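Local structure of cation antiporter (Dietzia sp. DQ12-45-1b, 7D3U) at residues Pro68-Leu73 and Ile86-Met91; Gly43-Pro48 and Asp97-Ser102; Glu54-Met59 and His109-Ile114. The protein forms the E subunit of a multi-subunit Mrp-type sodium/proton antiporter and probably contributes to moving monovalent cations across the cell membrane. One frame throughout, in Å; residues are numbered along the deposited sequence.

Contact 1. Residues Pro68-Leu73 and Ile86-Met91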
ATOM      1  N   PRO F  68      -4.140 -55.056  23.797  1.00 91.87           N
ATOM      2  CA  PRO F  68      -4.002 -55.149  22.335  1.00 91.87           C
ATOM      3  C   PRO F  68      -5.199 -55.752  21.619  1.00 91.87           C
ATOM      4  O   PRO F  68      -5.128 -55.940  20.399  1.00 91.87           O
ATOM      5  CB  PRO F  68      -2.765 -56.043  22.157  1.00 91.87           C
ATOM      6  CG  PRO F  68      -2.074 -56.029  23.472  1.00 91.87           C
ATOM      7  CD  PRO F  68      -3.145 -55.887  24.492  1.00 91.87           C
ATOM      8  N   GLY F  69      -6.290 -56.063  22.310  1.00 90.21           N
ATOM      9  CA  GLY F  69      -7.401 -56.713  21.645  1.00 90.21           C
ATOM     10  C   GLY F  69      -8.740 -56.027  21.808  1.00 90.21           C
ATOM     11  O   GLY F  69      -9.751 -56.515  21.298  1.00 90.21           O
ATOM     12  N   THR F  70      -8.769 -54.897  22.512  1.00 88.38           N
ATOM     13  CA  THR F  70     -10.016 -54.205  22.794  1.00 88.38           C
ATOM     14  C   THR F  70      -9.821 -52.710  22.592  1.00 88.38           C
ATOM     15  O   THR F  70      -8.728 -52.240  22.265  1.00 88.38           O
ATOM     16  CB  THR F  70     -10.507 -54.496  24.217  1.00 88.38           C
ATOM     17  OG1 THR F  70      -9.451 -54.238  25.150  1.00 88.38           O
ATOM     18  CG2 THR F  70     -10.953 -55.942  24.349  1.00 88.38           C
ATOM     19  N   LEU F  71     -10.905 -51.963  22.791  1.00 84.62           N
ATOM     20  CA  LEU F  71     -10.917 -50.510  22.690  1.00 84.62           C
ATOM     21  C   LEU F  71     -12.240 -50.009  23.240  1.00 84.62           C
ATOM     22  O   LEU F  71     -13.291 -50.575  22.933  1.00 84.62           O
ATOM     23  CB  LEU F  71     -10.734 -50.047  21.241  1.00 84.62           C
ATOM     24  CG  LEU F  71     -11.282 -48.670  20.870  1.00 84.62           C
ATOM     25  CD1 LEU F  71     -10.438 -47.568  21.480  1.00 84.62           C
ATOM     26  CD2 LEU F  71     -11.346 -48.526  19.363  1.00 84.62           C
ATOM     27  N   THR F  72     -12.187 -48.952  24.043  1.00 84.33           N
ATOM     28  CA  THR F  72     -13.375 -48.376  24.657  1.00 84.33           C
ATOM     29  C   THR F  72     -13.809 -47.154  23.860  1.00 84.33           C
ATOM     30  O   THR F  72     -13.084 -46.158  23.802  1.00 84.33           O
ATOM     31  CB  THR F  72     -13.116 -47.987  26.109  1.00 84.33           C
ATOM     32  OG1 THR F  72     -12.702 -49.141  26.847  1.00 84.33           O
ATOM     33  CG2 THR F  72     -14.378 -47.426  26.728  1.00 84.33           C
ATOM     34  N   LEU F  73     -14.993 -47.230  23.256  1.00 83.26           N
ATOM     35  CA  LEU F  73     -15.467 -46.127  22.430  1.00 83.26           C
ATOM     36  C   LEU F  73     -15.932 -44.954  23.284  1.00 83.26           C
ATOM     37  O   LEU F  73     -15.503 -43.816  23.073  1.00 83.26           O
ATOM     38  CB  LEU F  73     -16.587 -46.607  21.509  1.00 83.26           C
ATOM     39  CG  LEU F  73     -16.155 -46.981  20.091  1.00 83.26           C
ATOM     40  CD1 LEU F  73     -15.145 -48.106  20.121  1.00 83.26           C
ATOM     41  CD2 LEU F  73     -17.352 -47.376  19.262  1.00 83.26           C
ATOM     42  N   ILE F  86     -19.833 -48.694  29.725  1.00 90.29           N
ATOM     43  CA  ILE F  86     -18.885 -48.374  28.670  1.00 90.29           C
ATOM     44  C   ILE F  86     -19.267 -49.138  27.412  1.00 90.29           C
ATOM     45  O   ILE F  86     -20.018 -50.115  27.448  1.00 90.29           O
ATOM     46  CB  ILE F  86     -17.428 -48.680  29.071  1.00 90.29           C
ATOM     47  CG1 ILE F  86     -17.284 -50.135  29.508  1.00 90.29           C
ATOM     48  CG2 ILE F  86     -16.973 -47.743  30.174  1.00 90.29           C
ATOM     49  CD1 ILE F  86     -15.931 -50.450  30.095  1.00 90.29           C
ATOM     50  N   VAL F  87     -18.746 -48.667  26.285  1.00 86.76           N
ATOM     51  CA  VAL F  87     -18.951 -49.300  24.989  1.00 86.76           C
ATOM     52  C   VAL F  87     -17.590 -49.776  24.509  1.00 86.76           C
ATOM     53  O   VAL F  87     -16.745 -48.963  24.115  1.00 86.76           O
ATOM     54  CB  VAL F  87     -19.591 -48.346  23.976  1.00 86.76           C
ATOM     55  CG1 VAL F  87     -19.702 -49.018  22.621  1.00 86.76           C
ATOM     56  CG2 VAL F  87     -20.952 -47.899  24.468  1.00 86.76           C
ATOM     57  N   VAL F  88     -17.373 -51.087  24.541  1.00 86.34           N
ATOM     58  CA  VAL F  88     -16.078 -51.682  24.243  1.00 86.34           C
ATOM     59  C   VAL F  88     -16.152 -52.382  22.897  1.00 86.34           C
ATOM     60  O   VAL F  88     -17.087 -53.148  22.636  1.00 86.34           O
ATOM     61  CB  VAL F  88     -15.647 -52.660  25.346  1.00 86.34           C
ATOM     62  CG1 VAL F  88     -14.247 -53.164  25.081  1.00 86.34           C
ATOM     63  CG2 VAL F  88     -15.718 -51.978  26.695  1.00 86.34           C
ATOM     64  N   HIS F  89     -15.164 -52.125  22.048  1.00 87.77           N
ATOM     65  CA  HIS F  89     -15.019 -52.793  20.765  1.00 87.77           C
ATOM     66  C   HIS F  89     -13.885 -53.798  20.874  1.00 87.77           C
ATOM     67  O   HIS F  89     -12.807 -53.464  21.378  1.00 87.77           O
ATOM     68  CB  HIS F  89     -14.736 -51.776  19.659  1.00 87.77           C
ATOM     69  CG  HIS F  89     -14.368 -52.394  18.349  1.00 87.77           C
ATOM     70  ND1 HIS F  89     -13.075 -52.743  18.028  1.00 87.77           N
ATOM     71  CD2 HIS F  89     -15.122 -52.711  17.271  1.00 87.77           C
ATOM     72  CE1 HIS F  89     -13.050 -53.255  16.811  1.00 87.77           C
ATOM     73  NE2 HIS F  89     -14.279 -53.245  16.330  1.00 87.77           N
ATOM     74  N   GLY F  90     -14.118 -55.013  20.413  1.00 91.27           N
ATOM     75  CA  GLY F  90     -13.161 -56.093  20.598  1.00 91.27           C
ATOM     76  C   GLY F  90     -12.855 -56.833  19.316  1.00 91.27           C
ATOM     77  O   GLY F  90     -13.757 -57.203  18.567  1.00 91.27           O
ATOM     78  N   MET F  91     -11.566 -57.042  19.072  1.00 95.58           N
ATOM     79  CA  MET F  91     -11.110 -57.850  17.952  1.00 95.58           C
ATOM     80  C   MET F  91     -10.860 -59.283  18.404  1.00 95.58           C
ATOM     81  O   MET F  91     -10.541 -59.537  19.568  1.00 95.58           O
ATOM     82  CB  MET F  91      -9.834 -57.268  17.346  1.00 95.58           C
ATOM     83  CG  MET F  91      -9.813 -55.756  17.279  1.00 95.58           C
ATOM     84  SD  MET F  91      -8.135 -55.095  17.266  1.00 95.58           S
ATOM     85  CE  MET F  91      -7.289 -56.337  16.294  1.00 95.58           C
TER

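Contact 2. Residues Gly43-Pro48 and Asp97-Ser102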
ATOM      1  N   GLY F  43     -16.370 -56.814  17.374  1.00 91.35           N
ATOM      2  CA  GLY F  43     -17.704 -56.762  17.935  1.00 91.35           C
ATOM      3  C   GLY F  43     -17.836 -55.712  19.015  1.00 91.35           C
ATOM      4  O   GLY F  43     -16.917 -55.521  19.815  1.00 91.35           O
ATOM      5  N   PHE F  44     -18.969 -55.021  19.043  1.00 90.73           N
ATOM      6  CA  PHE F  44     -19.230 -54.008  20.053  1.00 90.73           C
ATOM      7  C   PHE F  44     -20.025 -54.613  21.199  1.00 90.73           C
ATOM      8  O   PHE F  44     -20.823 -55.532  21.008  1.00 90.73           O
ATOM      9  CB  PHE F  44     -19.991 -52.827  19.453  1.00 90.73           C
ATOM     10  CG  PHE F  44     -19.265 -52.142  18.336  1.00 90.73           C
ATOM     11  CD1 PHE F  44     -19.314 -52.645  17.049  1.00 90.73           C
ATOM     12  CD2 PHE F  44     -18.531 -50.995  18.570  1.00 90.73           C
ATOM     13  CE1 PHE F  44     -18.648 -52.019  16.020  1.00 90.73           C
ATOM     14  CE2 PHE F  44     -17.865 -50.366  17.543  1.00 90.73           C
ATOM     15  CZ  PHE F  44     -17.923 -50.879  16.267  1.00 90.73           C
ATOM     16  N   VAL F  45     -19.806 -54.082  22.399  1.00 91.56           N
ATOM     17  CA  VAL F  45     -20.413 -54.636  23.604  1.00 91.56           C
ATOM     18  C   VAL F  45     -20.674 -53.502  24.583  1.00 91.56           C
ATOM     19  O   VAL F  45     -19.797 -52.670  24.833  1.00 91.56           O
ATOM     20  CB  VAL F  45     -19.513 -55.714  24.244  1.00 91.56           C
ATOM     21  CG1 VAL F  45     -20.098 -56.193  25.561  1.00 91.56           C
ATOM     22  CG2 VAL F  45     -19.326 -56.881  23.295  1.00 91.56           C
ATOM     23  N   ARG F  46     -21.885 -53.463  25.129  1.00 95.58           N
ATOM     24  CA  ARG F  46     -22.199 -52.583  26.245  1.00 95.58           C
ATOM     25  C   ARG F  46     -21.837 -53.308  27.533  1.00 95.58           C
ATOM     26  O   ARG F  46     -22.321 -54.418  27.782  1.00 95.58           O
ATOM     27  CB  ARG F  46     -23.674 -52.190  26.237  1.00 95.58           C
ATOM     28  CG  ARG F  46     -24.121 -51.540  24.948  1.00 95.58           C
ATOM     29  CD  ARG F  46     -25.590 -51.170  24.986  1.00 95.58           C
ATOM     30  NE  ARG F  46     -25.855 -50.098  25.939  1.00 95.58           N
ATOM     31  CZ  ARG F  46     -26.819 -49.197  25.794  1.00 95.58           C
ATOM     32  NH1 ARG F  46     -26.991 -48.256  26.710  1.00 95.58           N
ATOM     33  NH2 ARG F  46     -27.609 -49.234  24.730  1.00 95.58           N
ATOM     34  N   PHE F  47     -20.988 -52.687  28.345  1.00 94.06           N
ATOM     35  CA  PHE F  47     -20.434 -53.331  29.527  1.00 94.06           C
ATOM     36  C   PHE F  47     -20.749 -52.500  30.762  1.00 94.06           C
ATOM     37  O   PHE F  47     -20.326 -51.334  30.840  1.00 94.06           O
ATOM     38  CB  PHE F  47     -18.922 -53.508  29.370  1.00 94.06           C
ATOM     39  CG  PHE F  47     -18.260 -54.161  30.544  1.00 94.06           C
ATOM     40  CD1 PHE F  47     -18.813 -55.283  31.131  1.00 94.06           C
ATOM     41  CD2 PHE F  47     -17.080 -53.658  31.055  1.00 94.06           C
ATOM     42  CE1 PHE F  47     -18.202 -55.889  32.210  1.00 94.06           C
ATOM     43  CE2 PHE F  47     -16.466 -54.258  32.132  1.00 94.06           C
ATOM     44  CZ  PHE F  47     -17.027 -55.376  32.711  1.00 94.06           C
ATOM     45  N   PRO F  48     -21.495 -53.029  31.731  1.00 92.50           N
ATOM     46  CA  PRO F  48     -21.647 -52.323  33.010  1.00 92.50           C
ATOM     47  C   PRO F  48     -20.340 -52.365  33.786  1.00 92.50           C
ATOM     48  O   PRO F  48     -19.763 -53.432  33.998  1.00 92.50           O
ATOM     49  CB  PRO F  48     -22.759 -53.105  33.722  1.00 92.50           C
ATOM     50  CG  PRO F  48     -23.425 -53.911  32.640  1.00 92.50           C
ATOM     51  CD  PRO F  48     -22.346 -54.225  31.660  1.00 92.50           C
ATOM     52  N   ASP F  97     -19.908 -62.981  25.051  1.00103.43           N
ATOM     53  CA  ASP F  97     -19.705 -63.424  26.427  1.00103.43           C
ATOM     54  C   ASP F  97     -18.224 -63.581  26.744  1.00103.43           C
ATOM     55  O   ASP F  97     -17.794 -63.301  27.866  1.00103.43           O
ATOM     56  CB  ASP F  97     -20.457 -64.729  26.679  1.00103.43           C
ATOM     57  CG  ASP F  97     -21.905 -64.655  26.245  1.00103.43           C
ATOM     58  OD1 ASP F  97     -22.551 -63.619  26.505  1.00103.43           O
ATOM     59  OD2 ASP F  97     -22.399 -65.635  25.647  1.00103.43           O
ATOM     60  N   ASP F  98     -17.425 -64.019  25.768  1.00102.67           N
ATOM     61  CA  ASP F  98     -15.982 -64.088  25.975  1.00102.67           C
ATOM     62  C   ASP F  98     -15.397 -62.700  26.204  1.00102.67           C
ATOM     63  O   ASP F  98     -14.556 -62.506  27.095  1.00102.67           O
ATOM     64  CB  ASP F  98     -15.312 -64.758  24.777  1.00102.67           C
ATOM     65  CG  ASP F  98     -15.669 -66.221  24.655  1.00102.67           C
ATOM     66  OD1 ASP F  98     -15.963 -66.848  25.696  1.00102.67           O
ATOM     67  OD2 ASP F  98     -15.664 -66.745  23.524  1.00102.67           O
ATOM     68  N   LEU F  99     -15.833 -61.724  25.406  1.00 99.10           N
ATOM     69  CA  LEU F  99     -15.370 -60.352  25.577  1.00 99.10           C
ATOM     70  C   LEU F  99     -15.740 -59.818  26.954  1.00 99.10           C
ATOM     71  O   LEU F  99     -14.904 -59.227  27.645  1.00 99.10           O
ATOM     72  CB  LEU F  99     -15.956 -59.470  24.473  1.00 99.10           C
ATOM     73  CG  LEU F  99     -15.545 -58.000  24.456  1.00 99.10           C
ATOM     74  CD1 LEU F  99     -14.042 -57.877  24.582  1.00 99.10           C
ATOM     75  CD2 LEU F  99     -16.033 -57.325  23.187  1.00 99.10           C
ATOM     76  N   THR F 100     -16.990 -60.027  27.375  1.00100.35           N
ATOM     77  CA  THR F 100     -17.406 -59.552  28.689  1.00100.35           C
ATOM     78  C   THR F 100     -16.679 -60.279  29.812  1.00100.35           C
ATOM     79  O   THR F 100     -16.397 -59.673  30.847  1.00100.35           O
ATOM     80  CB  THR F 100     -18.914 -59.699  28.867  1.00100.35           C
ATOM     81  OG1 THR F 100     -19.261 -61.091  28.883  1.00100.35           O
ATOM     82  CG2 THR F 100     -19.665 -58.981  27.759  1.00100.35           C
ATOM     83  N   ALA F 101     -16.354 -61.560  29.633  1.00 99.48           N
ATOM     84  CA  ALA F 101     -15.597 -62.268  30.659  1.00 99.48           C
ATOM     85  C   ALA F 101     -14.188 -61.704  30.788  1.00 99.48           C
ATOM     86  O   ALA F 101     -13.694 -61.502  31.904  1.00 99.48           O
ATOM     87  CB  ALA F 101     -15.556 -63.763  30.347  1.00 99.48           C
ATOM     88  N   SER F 102     -13.529 -61.439  29.657  1.00 98.41           N
ATOM     89  CA  SER F 102     -12.201 -60.832  29.712  1.00 98.41           C
ATOM     90  C   SER F 102     -12.256 -59.445  30.341  1.00 98.41           C
ATOM     91  O   SER F 102     -11.384 -59.079  31.142  1.00 98.41           O
ATOM     92  CB  SER F 102     -11.593 -60.763  28.312  1.00 98.41           C
ATOM     93  OG  SER F 102     -10.322 -60.135  28.337  1.00 98.41           O
TER

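Contact 3. Residues Glu54-Met59 and His109-Ile114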
ATOM      1  N   GLU F  54     -15.455 -40.889  38.654  1.00 99.25           N
ATOM      2  CA  GLU F  54     -15.001 -40.671  37.286  1.00 99.25           C
ATOM      3  C   GLU F  54     -13.632 -41.290  37.040  1.00 99.25           C
ATOM      4  O   GLU F  54     -13.370 -41.806  35.950  1.00 99.25           O
ATOM      5  CB  GLU F  54     -14.971 -39.175  36.978  1.00 99.25           C
ATOM      6  CG  GLU F  54     -16.339 -38.519  36.989  1.00 99.25           C
ATOM      7  CD  GLU F  54     -16.299 -37.079  36.524  1.00 99.25           C
ATOM      8  OE1 GLU F  54     -15.197 -36.492  36.495  1.00 99.25           O
ATOM      9  OE2 GLU F  54     -17.370 -36.533  36.182  1.00 99.25           O
ATOM     10  N   LEU F  55     -12.744 -41.243  38.036  1.00 96.48           N
ATOM     11  CA  LEU F  55     -11.380 -41.729  37.844  1.00 96.48           C
ATOM     12  C   LEU F  55     -11.355 -43.224  37.548  1.00 96.48           C
ATOM     13  O   LEU F  55     -10.646 -43.677  36.639  1.00 96.48           O
ATOM     14  CB  LEU F  55     -10.539 -41.414  39.081  1.00 96.48           C
ATOM     15  CG  LEU F  55      -9.261 -42.226  39.282  1.00 96.48           C
ATOM     16  CD1 LEU F  55      -8.219 -41.846  38.248  1.00 96.48           C
ATOM     17  CD2 LEU F  55      -8.721 -42.030  40.687  1.00 96.48           C
ATOM     18  N   GLU F  56     -12.124 -44.005  38.309  1.00 97.31           N
ATOM     19  CA  GLU F  56     -12.104 -45.452  38.138  1.00 97.31           C
ATOM     20  C   GLU F  56     -12.531 -45.849  36.732  1.00 97.31           C
ATOM     21  O   GLU F  56     -11.869 -46.669  36.086  1.00 97.31           O
ATOM     22  CB  GLU F  56     -13.005 -46.111  39.181  1.00 97.31           C
ATOM     23  CG  GLU F  56     -12.699 -45.688  40.606  1.00 97.31           C
ATOM     24  CD  GLU F  56     -13.370 -46.571  41.638  1.00 97.31           C
ATOM     25  OE1 GLU F  56     -13.699 -47.730  41.314  1.00 97.31           O
ATOM     26  OE2 GLU F  56     -13.569 -46.105  42.778  1.00 97.31           O
ATOM     27  N   VAL F  57     -13.612 -45.255  36.225  1.00 94.35           N
ATOM     28  CA  VAL F  57     -14.139 -45.686  34.936  1.00 94.35           C
ATOM     29  C   VAL F  57     -13.224 -45.242  33.799  1.00 94.35           C
ATOM     30  O   VAL F  57     -13.017 -45.986  32.834  1.00 94.35           O
ATOM     31  CB  VAL F  57     -15.581 -45.183  34.741  1.00 94.35           C
ATOM     32  CG1 VAL F  57     -15.676 -43.698  35.002  1.00 94.35           C
ATOM     33  CG2 VAL F  57     -16.074 -45.512  33.344  1.00 94.35           C
ATOM     34  N   THR F  58     -12.638 -44.046  33.894  1.00 92.78           N
ATOM     35  CA  THR F  58     -11.768 -43.606  32.807  1.00 92.78           C
ATOM     36  C   THR F  58     -10.466 -44.394  32.794  1.00 92.78           C
ATOM     37  O   THR F  58      -9.937 -44.701  31.720  1.00 92.78           O
ATOM     38  CB  THR F  58     -11.475 -42.109  32.890  1.00 92.78           C
ATOM     39  OG1 THR F  58     -10.520 -41.765  31.880  1.00 92.78           O
ATOM     40  CG2 THR F  58     -10.878 -41.759  34.218  1.00 92.78           C
ATOM     41  N   MET F  59      -9.939 -44.758  33.965  1.00 95.01           N
ATOM     42  CA  MET F  59      -8.725 -45.564  33.945  1.00 95.01           C
ATOM     43  C   MET F  59      -9.023 -47.001  33.534  1.00 95.01           C
ATOM     44  O   MET F  59      -8.186 -47.642  32.887  1.00 95.01           O
ATOM     45  CB  MET F  59      -8.016 -45.507  35.295  1.00 95.01           C
ATOM     46  CG  MET F  59      -8.661 -46.303  36.397  1.00 95.01           C
ATOM     47  SD  MET F  59      -7.801 -46.017  37.951  1.00 95.01           S
ATOM     48  CE  MET F  59      -6.099 -46.023  37.396  1.00 95.01           C
ATOM     49  N   HIS F 109      -9.214 -57.198  38.310  1.00101.27           N
ATOM     50  CA  HIS F 109      -7.787 -57.050  38.571  1.00101.27           C
ATOM     51  C   HIS F 109      -7.402 -55.598  38.818  1.00101.27           C
ATOM     52  O   HIS F 109      -6.422 -55.329  39.523  1.00101.27           O
ATOM     53  CB  HIS F 109      -6.978 -57.619  37.406  1.00101.27           C
ATOM     54  CG  HIS F 109      -7.225 -59.072  37.152  1.00101.27           C
ATOM     55  ND1 HIS F 109      -6.816 -60.059  38.024  1.00101.27           N
ATOM     56  CD2 HIS F 109      -7.841 -59.706  36.128  1.00101.27           C
ATOM     57  CE1 HIS F 109      -7.168 -61.238  37.545  1.00101.27           C
ATOM     58  NE2 HIS F 109      -7.792 -61.052  36.396  1.00101.27           N
ATOM     59  N   MET F 110      -8.147 -54.651  38.251  1.00100.02           N
ATOM     60  CA  MET F 110      -7.830 -53.242  38.459  1.00100.02           C
ATOM     61  C   MET F 110      -8.461 -52.687  39.734  1.00100.02           C
ATOM     62  O   MET F 110      -7.805 -51.958  40.489  1.00100.02           O
ATOM     63  CB  MET F 110      -8.276 -52.416  37.251  1.00100.02           C
ATOM     64  CG  MET F 110      -7.812 -50.974  37.301  1.00100.02           C
ATOM     65  SD  MET F 110      -8.822 -49.880  36.293  1.00100.02           S
ATOM     66  CE  MET F 110     -10.375 -49.965  37.175  1.00100.02           C
ATOM     67  N   LEU F 111      -9.737 -53.002  39.974  1.00100.37           N
ATOM     68  CA  LEU F 111     -10.413 -52.509  41.167  1.00100.37           C
ATOM     69  C   LEU F 111      -9.832 -53.116  42.435  1.00100.37           C
ATOM     70  O   LEU F 111      -9.843 -52.468  43.487  1.00100.37           O
ATOM     71  CB  LEU F 111     -11.912 -52.795  41.080  1.00100.37           C
ATOM     72  CG  LEU F 111     -12.680 -51.999  40.025  1.00100.37           C
ATOM     73  CD1 LEU F 111     -14.169 -52.262  40.139  1.00100.37           C
ATOM     74  CD2 LEU F 111     -12.389 -50.518  40.161  1.00100.37           C
ATOM     75  N   ARG F 112      -9.325 -54.349  42.365  1.00103.26           N
ATOM     76  CA  ARG F 112      -8.629 -54.919  43.508  1.00103.26           C
ATOM     77  C   ARG F 112      -7.310 -54.212  43.773  1.00103.26           C
ATOM     78  O   ARG F 112      -6.743 -54.365  44.859  1.00103.26           O
ATOM     79  CB  ARG F 112      -8.389 -56.410  43.283  1.00103.26           C
ATOM     80  CG  ARG F 112      -8.256 -57.226  44.552  1.00103.26           C
ATOM     81  CD  ARG F 112      -8.335 -58.709  44.242  1.00103.26           C
ATOM     82  NE  ARG F 112      -9.410 -59.000  43.299  1.00103.26           N
ATOM     83  CZ  ARG F 112      -9.408 -60.026  42.455  1.00103.26           C
ATOM     84  NH1 ARG F 112      -8.383 -60.866  42.431  1.00103.26           N
ATOM     85  NH2 ARG F 112     -10.432 -60.211  41.632  1.00103.26           N
ATOM     86  N   ALA F 113      -6.814 -53.441  42.807  1.00100.36           N
ATOM     87  CA  ALA F 113      -5.566 -52.709  42.972  1.00100.36           C
ATOM     88  C   ALA F 113      -5.811 -51.293  43.482  1.00100.36           C
ATOM     89  O   ALA F 113      -5.338 -50.924  44.560  1.00100.36           O
ATOM     90  CB  ALA F 113      -4.796 -52.679  41.648  1.00100.36           C
ATOM     91  N   ILE F 114      -6.545 -50.489  42.718  1.00100.27           N
ATOM     92  CA  ILE F 114      -6.788 -49.085  43.101  1.00100.27           C
ATOM     93  C   ILE F 114      -8.087 -49.061  43.904  1.00100.27           C
ATOM     94  O   ILE F 114      -9.185 -48.825  43.397  1.00100.27           O
ATOM     95  CB  ILE F 114      -6.764 -48.137  41.887  1.00100.27           C
ATOM     96  CG1 ILE F 114      -7.789 -48.498  40.797  1.00100.27           C
ATOM     97  CG2 ILE F 114      -5.368 -48.095  41.283  1.00100.27           C
ATOM     98  CD1 ILE F 114      -9.038 -47.622  40.768  1.00100.27           C
TER

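Contact 1. Residues Pro68-Leu73 and Ile86-Met91
Residues Pro68-Leu73 and Ile86-Met91 pair as the arms of an antiparallel beta hairpin, with an angle of 147° between the strand directions. At the open end, Pro68 turns its ring away from the partner arm. Gly69 O accepts the N-H of Met91 at 2.9 Å (O to N). Thr70 then faces Gly90 as a non-hydrogen-bonded pair; its CA makes a bent CA-H...O contact with His89 O, 3.2 Å from CA to O. With OG1 between the backbone N and the carbonyl carbon, the Thr70 hydroxyl reaches the carbonyl of Ile64, and CB lies alongside Val88 CG1. Leu71 and His89 form the hydrogen-bonded pair, but its two bonds are unequal. His89 N reaches Leu71 O at 2.6 Å, nearly along the C=O axis, with 168° at the hydrogen. The return bond, Leu71 N to His89 O, is weak because it bends to 116°. Thr72, opposite Val88, holds CG2 anti to its backbone N, which brings the methyl to 4.0 Å from Ile86 CB. Leu73 completes the pairing through its N, 2.6 Å from Val87 O. The Leu73 and His89 side chains cross obliquely, Leu73 CD1 3.7 Å from His89 CB, while Leu73 CB packs on Val87 CG1. The side chains of Thr72, Val88 and Ile86 meet Ile64 of helix 54-66. On the opposite face, Leu71 and His89 pack on Tyr36 and Val37 of subunit G. Strand 43-48 flanks strand 85-90 on the side away from strand 70-76, and Pro68 rests against Thr25, Lys28 and Val29 of helix 10-33.

Contact 2. Residues Gly43-Pro48 and Asp97-Ser102
Apolar packing carries this contact, and Val45 is its centre, presenting a different methyl to each of two helix residues. CG2, anti to the carbonyl carbon of Val45, meets Leu99 CD2 at 3.3 Å. The two side chains slide past each other in opposite directions; Leu99 points to the strand, its CG anti to its own backbone N (chi1 -178°). CG1 of Val45, anti to the backbone N, lies 3.6 Å from Thr100 CG2, and here the side chains cross at about a right angle. Leu99 CD2 also comes to 3.9 Å from Gly43 O, so the leucine tip spans two alternate residues of the strand. The segment axes approach to 9.3 Å at 49° between their directions, as helix 96-111 lies obliquely over strand 43-48. Strands 43-48 and 70-76 run parallel with antiparallel strand 85-90 between them, and helix 54-66 connects the outer two: a split beta-alpha-beta arrangement, with helix 96-111 packed on the same face as helix 54-66. No hydrogen bond crosses between the two segments; the hydroxyl of Thr100 is used within its own helix. Thr100 OG1, between the backbone N and the carbonyl carbon (chi1 66°), turns back to donate to Asp97 O at 2.8 Å, from above the carbonyl plane. Asp97 O also accepts from Ala101 N, the regular helical bond, and the threonine methyl is left facing Val45. A loose aromatic approach extends the contact: Phe47 CE1 stands 4.4 Å from Thr100 O, and its ring also touches Leu103 and Glu107. On the other face of the strand, Phe44 packs edge-to-face against Tyr36 and Phe110 of subunit G.

Contact 3. Residues Glu54-Met59 and His109-Ile114
The two helices that lie on one face of the antiparallel sheet, 54-66 and 96-111, meet here: the start of the first packs against the C-terminal part of the second, around Met110 to Ile114. The nearest backbone pair, Glu56 and Leu111, has its CA atoms 7.9 Å apart, so the contact is made by side chains. Met59 stands in the middle. Its CG lies between the backbone N and the carbonyl carbon (chi1 74°), which directs the chain at the partner segment, where Met110 and Ile114 receive it. Met110 has CG anti to the backbone N (chi1 -172°) and its thioether bent at chi3; the two methionine side chains cross obliquely, Met110 SD 3.6 Å from Met59 CG. The Met110 CE methyl runs on to 3.8 Å from Glu56 O. Ile114 meets Met59 tip to tip: its CD1 is 3.5 Å from Met59 SD. The same CD1 lies 4.1 Å from Glu56 CG, where the isoleucine and the aliphatic part of the glutamate slide past each other in opposite directions. Glu56 extends beyond CG, and its OE1 arrives 3.3 Å from Leu111 CD2, the two side chains crossing at about a right angle. On the second segment, Met110 O accepts from both Ala113 N and Ile114 N, a double grip on one carbonyl that holds Ile114 close to Met110. Helix 54-66 also meets subunit A nearby, where Glu54 forms a salt bridge with Arg792 of that chain. No hydrogen bond crosses between the two segments, so cohesion rests on sulfur and methyl packing. Beside these groups, OE1 of the Glu56 carboxylate also forms a salt bridge with Arg115, which would be expected to favour the ionised form despite the apolar neighbours.

Contacts 1 and 2 share one sheet, their centres about 9 Å apart. Strand 43-48 joins strand 85-90 through probable hydrogen bonds from Val45 N to Val88 O and from Phe47 N to Ile86 O, each 2.9 Å. Contact 3 lies further off, its centre about 16 Å from that of contact 1, yet the two touch where Ile86 CG2 meets Val57 CG2 at 4.0 Å. Contacts 2 and 3 both use helix 96-111: centres are about 17 Å apart and nearest atoms about 6 Å. Contact 2 sets that helix on strand 43-48, contact 3 sets its far end on helix 54-66; the sheet runs on from Gly43 and Phe44 into a parallel strand of subunit G.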